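Local coordinates for protein Isomerase/lactonizing enzyme (Agrobacterium fabrum str. C58, PDB 2NQL) that belongs to the enolase superfamily, in the mandelate racemase/muconate lactonizing enzyme group, and carries a sodium ion in its barrel domain, at residues 33-37 with 47-51; 85-90 with 105-109. All blocks are in the same frame, centred on the assembly; numbering follows the deposited sequence.

Interaction 1. Residues 33-37 with 47-51; sequences PNGYI and PTFDR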
loop_
_atom_site.group_PDB
_atom_site.type_symbol
_atom_site.label_atom_id
_atom_site.label_comp_id
_atom_site.label_asym_id
_atom_site.label_seq_id
_atom_site.Cartn_x
_atom_site.Cartn_y
_atom_site.Cartn_z
ATOM N N PRO A 33 5.477 22.532 5.556
ATOM C CA PRO A 33 6.619 22.064 6.326
ATOM C C PRO A 33 7.387 20.923 5.641
ATOM O O PRO A 33 6.778 20.040 5.025
ATOM C CB PRO A 33 5.968 21.588 7.646
ATOM C CG PRO A 33 4.806 22.461 7.793
ATOM C CD PRO A 33 4.254 22.600 6.394
ATOM N N ASN A 34 8.706 21.028 5.697
ATOM C CA ASN A 34 9.642 20.032 5.168
ATOM C C ASN A 34 9.723 20.035 3.661
ATOM O O ASN A 34 10.236 19.108 3.074
ATOM C CB ASN A 34 9.385 18.624 5.759
ATOM C CG ASN A 34 9.377 18.654 7.261
ATOM O OD1 ASN A 34 10.299 19.208 7.871
ATOM N ND2 ASN A 34 8.303 18.143 7.874
ATOM N N GLY A 35 9.263 21.125 3.050
ATOM C CA GLY A 35 9.589 21.397 1.649
ATOM C C GLY A 35 8.590 20.818 0.665
ATOM O O GLY A 35 8.907 20.639 -0.523
ATOM N N TYR A 36 7.383 20.485 1.129
ATOM C CA TYR A 36 6.378 19.922 0.218
ATOM C C TYR A 36 5.411 20.966 -0.335
ATOM O O TYR A 36 5.043 21.920 0.365
ATOM C CB TYR A 36 5.562 18.809 0.887
ATOM C CG TYR A 36 6.443 17.651 1.300
ATOM C CD1 TYR A 36 7.049 16.836 0.334
ATOM C CD2 TYR A 36 6.656 17.365 2.649
ATOM C CE1 TYR A 36 7.875 15.775 0.706
ATOM C CE2 TYR A 36 7.470 16.297 3.032
ATOM C CZ TYR A 36 8.079 15.513 2.047
ATOM O OH TYR A 36 8.871 14.462 2.414
ATOM N N ILE A 37 4.975 20.733 -1.565
ATOM C CA ILE A 37 3.973 21.599 -2.226
ATOM C C ILE A 37 2.925 20.798 -2.991
ATOM O O ILE A 37 3.246 19.853 -3.715
ATOM C CB ILE A 37 4.676 22.694 -3.105
ATOM C CG1 ILE A 37 3.708 23.822 -3.477
ATOM C CG2 ILE A 37 5.410 22.096 -4.283
ATOM C CD1 ILE A 37 4.439 25.175 -3.582
ATOM N N PRO A 47 7.868 17.235 -4.015
ATOM C CA PRO A 47 9.002 17.741 -3.293
ATOM C C PRO A 47 9.567 18.984 -3.989
ATOM O O PRO A 47 9.374 19.153 -5.210
ATOM C CB PRO A 47 10.032 16.614 -3.430
ATOM C CG PRO A 47 9.736 15.981 -4.775
ATOM C CD PRO A 47 8.222 16.109 -4.917
ATOM N N THR A 48 10.286 19.794 -3.226
ATOM C CA THR A 48 11.007 20.945 -3.761
ATOM C C THR A 48 12.509 20.642 -3.883
ATOM O O THR A 48 13.363 21.480 -3.603
ATOM C CB THR A 48 10.725 22.232 -2.916
ATOM O OG1 THR A 48 10.987 21.973 -1.530
ATOM C CG2 THR A 48 9.233 22.664 -3.118
ATOM N N PHE A 49 12.814 19.406 -4.266
ATOM C CA PHE A 49 14.175 18.845 -4.196
ATOM C C PHE A 49 14.072 17.453 -4.841
ATOM O O PHE A 49 12.953 16.931 -5.033
ATOM C CB PHE A 49 14.685 18.731 -2.749
ATOM C CG PHE A 49 13.679 18.125 -1.823
ATOM C CD1 PHE A 49 13.505 16.733 -1.802
ATOM C CD2 PHE A 49 12.858 18.934 -1.020
ATOM C CE1 PHE A 49 12.516 16.144 -0.984
ATOM C CE2 PHE A 49 11.874 18.363 -0.188
ATOM C CZ PHE A 49 11.704 16.966 -0.174
ATOM N N ASP A 50 15.215 16.873 -5.178
ATOM C CA ASP A 50 15.264 15.488 -5.666
ATOM C C ASP A 50 15.775 14.666 -4.498
ATOM O O ASP A 50 16.659 15.117 -3.766
ATOM C CB ASP A 50 16.238 15.347 -6.818
ATOM C CG ASP A 50 15.667 15.826 -8.146
ATOM O OD1 ASP A 50 14.454 16.123 -8.247
ATOM O OD2 ASP A 50 16.461 15.901 -9.107
ATOM N N ARG A 51 15.213 13.477 -4.299
ATOM C CA ARG A 51 15.648 12.646 -3.150
ATOM C C ARG A 51 15.302 11.197 -3.453
ATOM O O ARG A 51 14.246 10.918 -4.014
ATOM C CB ARG A 51 14.942 13.089 -1.850
ATOM C CG ARG A 51 15.474 12.396 -0.566
ATOM C CD ARG A 51 14.975 13.122 0.689
ATOM N NE ARG A 51 13.525 13.237 0.767
ATOM C CZ ARG A 51 12.899 14.070 1.600
ATOM N NH1 ARG A 51 13.596 14.889 2.407
ATOM N NH2 ARG A 51 11.583 14.102 1.595
HETATM O O HOH W 1 11.131 16.332 3.654
#

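Interaction 2. Residues 85-90 with 105-109; sequences LLAGFV and LYDMM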
loop_
_atom_site.group_PDB
_atom_site.type_symbol
_atom_site.label_atom_id
_atom_site.label_comp_id
_atom_site.label_asym_id
_atom_site.label_seq_id
_atom_site.Cartn_x
_atom_site.Cartn_y
_atom_site.Cartn_z
ATOM N N LEU A 85 12.549 -3.659 10.816
ATOM C CA LEU A 85 11.954 -4.939 10.470
ATOM C C LEU A 85 12.748 -5.743 9.450
ATOM O O LEU A 85 13.088 -6.899 9.694
ATOM C CB LEU A 85 10.510 -4.763 9.982
ATOM C CG LEU A 85 9.824 -5.999 9.369
ATOM C CD1 LEU A 85 9.540 -7.118 10.417
ATOM C CD2 LEU A 85 8.556 -5.657 8.557
ATOM N N LEU A 86 13.010 -5.163 8.281
ATOM C CA LEU A 86 13.319 -6.016 7.132
ATOM C C LEU A 86 14.780 -6.466 7.113
ATOM O O LEU A 86 15.076 -7.593 6.722
ATOM C CB LEU A 86 12.970 -5.299 5.824
ATOM C CG LEU A 86 11.499 -5.012 5.602
ATOM C CD1 LEU A 86 11.365 -3.926 4.515
ATOM C CD2 LEU A 86 10.768 -6.306 5.182
ATOM N N ALA A 87 15.683 -5.582 7.541
ATOM C CA ALA A 87 17.120 -5.887 7.538
ATOM C C ALA A 87 17.417 -7.153 8.351
ATOM O O ALA A 87 18.218 -7.971 7.944
ATOM C CB ALA A 87 17.927 -4.750 8.074
ATOM N N GLY A 88 16.747 -7.292 9.489
ATOM C CA GLY A 88 16.928 -8.457 10.370
ATOM C C GLY A 88 16.625 -9.784 9.710
ATOM O O GLY A 88 17.210 -10.809 10.086
ATOM N N PHE A 89 15.696 -9.783 8.760
ATOM C CA PHE A 89 15.313 -10.979 8.021
ATOM C C PHE A 89 16.066 -11.192 6.701
ATOM O O PHE A 89 15.882 -12.198 6.015
ATOM C CB PHE A 89 13.806 -11.004 7.808
ATOM C CG PHE A 89 13.046 -11.168 9.095
ATOM C CD1 PHE A 89 12.957 -12.427 9.694
ATOM C CD2 PHE A 89 12.480 -10.078 9.736
ATOM C CE1 PHE A 89 12.279 -12.599 10.896
ATOM C CE2 PHE A 89 11.812 -10.228 10.941
ATOM C CZ PHE A 89 11.711 -11.501 11.525
ATOM N N VAL A 90 16.907 -10.231 6.363
ATOM C CA VAL A 90 17.849 -10.380 5.241
ATOM C C VAL A 90 19.220 -10.826 5.735
ATOM O O VAL A 90 19.839 -11.697 5.123
ATOM C CB VAL A 90 17.936 -9.072 4.398
ATOM C CG1 VAL A 90 19.030 -9.204 3.299
ATOM C CG2 VAL A 90 16.590 -8.822 3.769
ATOM N N LEU A 105 9.988 -11.951 2.521
ATOM C CA LEU A 105 9.757 -10.618 3.096
ATOM C C LEU A 105 8.364 -10.135 2.787
ATOM O O LEU A 105 7.692 -9.578 3.670
ATOM C CB LEU A 105 10.813 -9.598 2.587
ATOM C CG LEU A 105 12.279 -9.904 2.888
ATOM C CD1 LEU A 105 13.201 -8.805 2.295
ATOM C CD2 LEU A 105 12.531 -10.080 4.372
ATOM N N TYR A 106 7.927 -10.330 1.542
ATOM C CA TYR A 106 6.568 -9.982 1.145
ATOM C C TYR A 106 5.533 -10.680 2.020
ATOM O O TYR A 106 4.580 -10.054 2.527
ATOM C CB TYR A 106 6.336 -10.301 -0.334
ATOM C CG TYR A 106 4.988 -9.874 -0.845
ATOM C CD1 TYR A 106 4.744 -8.552 -1.218
ATOM C CD2 TYR A 106 3.949 -10.805 -0.994
ATOM C CE1 TYR A 106 3.483 -8.171 -1.713
ATOM C CE2 TYR A 106 2.701 -10.428 -1.454
ATOM C CZ TYR A 106 2.467 -9.132 -1.828
ATOM O OH TYR A 106 1.226 -8.807 -2.305
ATOM N N ASP A 107 5.730 -11.984 2.193
ATOM C CA ASP A 107 4.828 -12.792 3.038
ATOM C C ASP A 107 4.672 -12.332 4.490
ATOM O O ASP A 107 3.641 -12.622 5.101
ATOM C CB ASP A 107 5.277 -14.256 3.021
ATOM C CG ASP A 107 4.918 -14.951 1.746
ATOM O OD1 ASP A 107 4.217 -14.356 0.899
ATOM O OD2 ASP A 107 5.345 -16.110 1.581
ATOM N N MET A 108 5.668 -11.628 5.038
ATOM C CA MET A 108 5.631 -11.197 6.444
ATOM C C MET A 108 4.424 -10.304 6.754
ATOM O O MET A 108 3.890 -10.356 7.857
ATOM C CB MET A 108 6.913 -10.493 6.889
ATOM C CG MET A 108 8.172 -11.373 6.904
ATOM S SD MET A 108 9.414 -10.766 8.022
ATOM C CE MET A 108 9.938 -9.274 7.119
ATOM N N MET A 109 4.002 -9.484 5.781
ATOM C CA MET A 109 3.017 -8.452 6.043
ATOM C C MET A 109 1.834 -8.473 5.095
ATOM O O MET A 109 0.938 -7.652 5.217
ATOM C CB MET A 109 3.691 -7.061 6.046
ATOM C CG MET A 109 4.649 -6.822 7.236
ATOM S SD MET A 109 3.842 -6.794 8.868
ATOM C CE MET A 109 3.344 -5.073 8.950
#

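Interaction 1. Residues 33-37 with 47-51
At the base of the small two-stranded hairpin of the N-terminal domain, where Gly35 and Tyr36 form a G1 beta bulge opposite Asn32, Gly35 meets Thr48 and the Tyr36 ring meets Phe49 and Arg51. Gly35 O is the shared acceptor: Thr48 OG1 donates to it at 2.7 Å, 17° from the carbonyl plane, and Thr48 N adds a weak bond at 3.1 Å. With chi1 at 53°, the Thr48 hydroxyl turns to this acceptor while CG2 rests 4.0 Å from Ile37 CG2. Phe49 reaches back so that its CZ is 4.1 Å from Tyr36 CE1, with Asn34 O near the plane of its ring. Arg51 bends at chi3, and its NH2 makes a weak bond of 2.9 Å to Tyr36 OH, the tyrosine ring and guanidinium planes 64° apart. Phe49 CE1 lies over the guanidinium centre, and a water joins Asn34 O to Arg51 NH2. In the second subunit, Asp84 OD2 bonds Tyr36 OH and Asp84 O bonds Asn34 ND2. Gly71 O for NE and Ile72 O for NH2 fix the guanidinium, the tyrosine bond being a weak addition; its charge would probably polarise the tyrosine hydroxyl toward that aspartate.

Interaction 2. Residues 85-90 with 105-109
One face of the Phe89 ring carries the sulfur of Met108, a Met-aromatic contact in which SD stands 3.8 Å from the ring centroid and 19° off the ring normal. The sulfur is displaced toward the rim, on the side of CD2, which it approaches to 3.6 Å. Met108 CG lies anti to the carbonyl carbon and chi2 is extended, which carries SD over the ring; the bend at chi3 (-71°) then swings the terminal methyl toward Leu85 and Leu86 of the other helix. There CE meets three residues at once: Leu86 CD2 at 3.6 Å, Phe89 CD2 beside the sulfur contact, and Leu85 CD1 at 4.0 Å. Leu85 and Met108 reach toward each other tip to tip, whereas Leu86 crosses Met108 obliquely.

Leu105 fills the next position along the interface and divides its two branches. CD2 lies 3.8 Å from Phe89 CB, and CD1 lies 3.7 Å from Val90 CG2, the two side chains crossing at about a right angle. Contact across the pair is apolar throughout, made by side chains alone; the short axes stay 11.1 Å apart at closest approach and run at 135°, closer to antiparallel than to parallel.

The pair joins helix 75-90 to helix 98-109. Helix 117-138 packs against both, with Tyr119 touching Leu86 and Met109, and Leu123 touching Leu105. Strand 5-15 meets the first helix through Ile5 on Val90, and the second subunit packs Tyr36 on Leu85 and Val38 on Met108.

Overall arrangement
Interaction 1 comes first along the chain and closes before interaction 2 opens; their centres are 29 Å apart and their nearest atoms about 17 Å, so they do not touch. Both belong to the N-terminal part of the enolase-type fold: the first joins the 36-38/45-47 hairpin to the start of strand 50-59, the second pairs helices 75-90 and 98-109. Strand 5-15, which pairs with 50-59, also touches helix 75-90 and so links the two regions. The dimer connects them more directly, since Tyr36 of one subunit packs on Leu85 and Phe89 of the other. Residues 33-37 therefore meet helix 75-90 across the interface, and both contacts help build the subunit boundary.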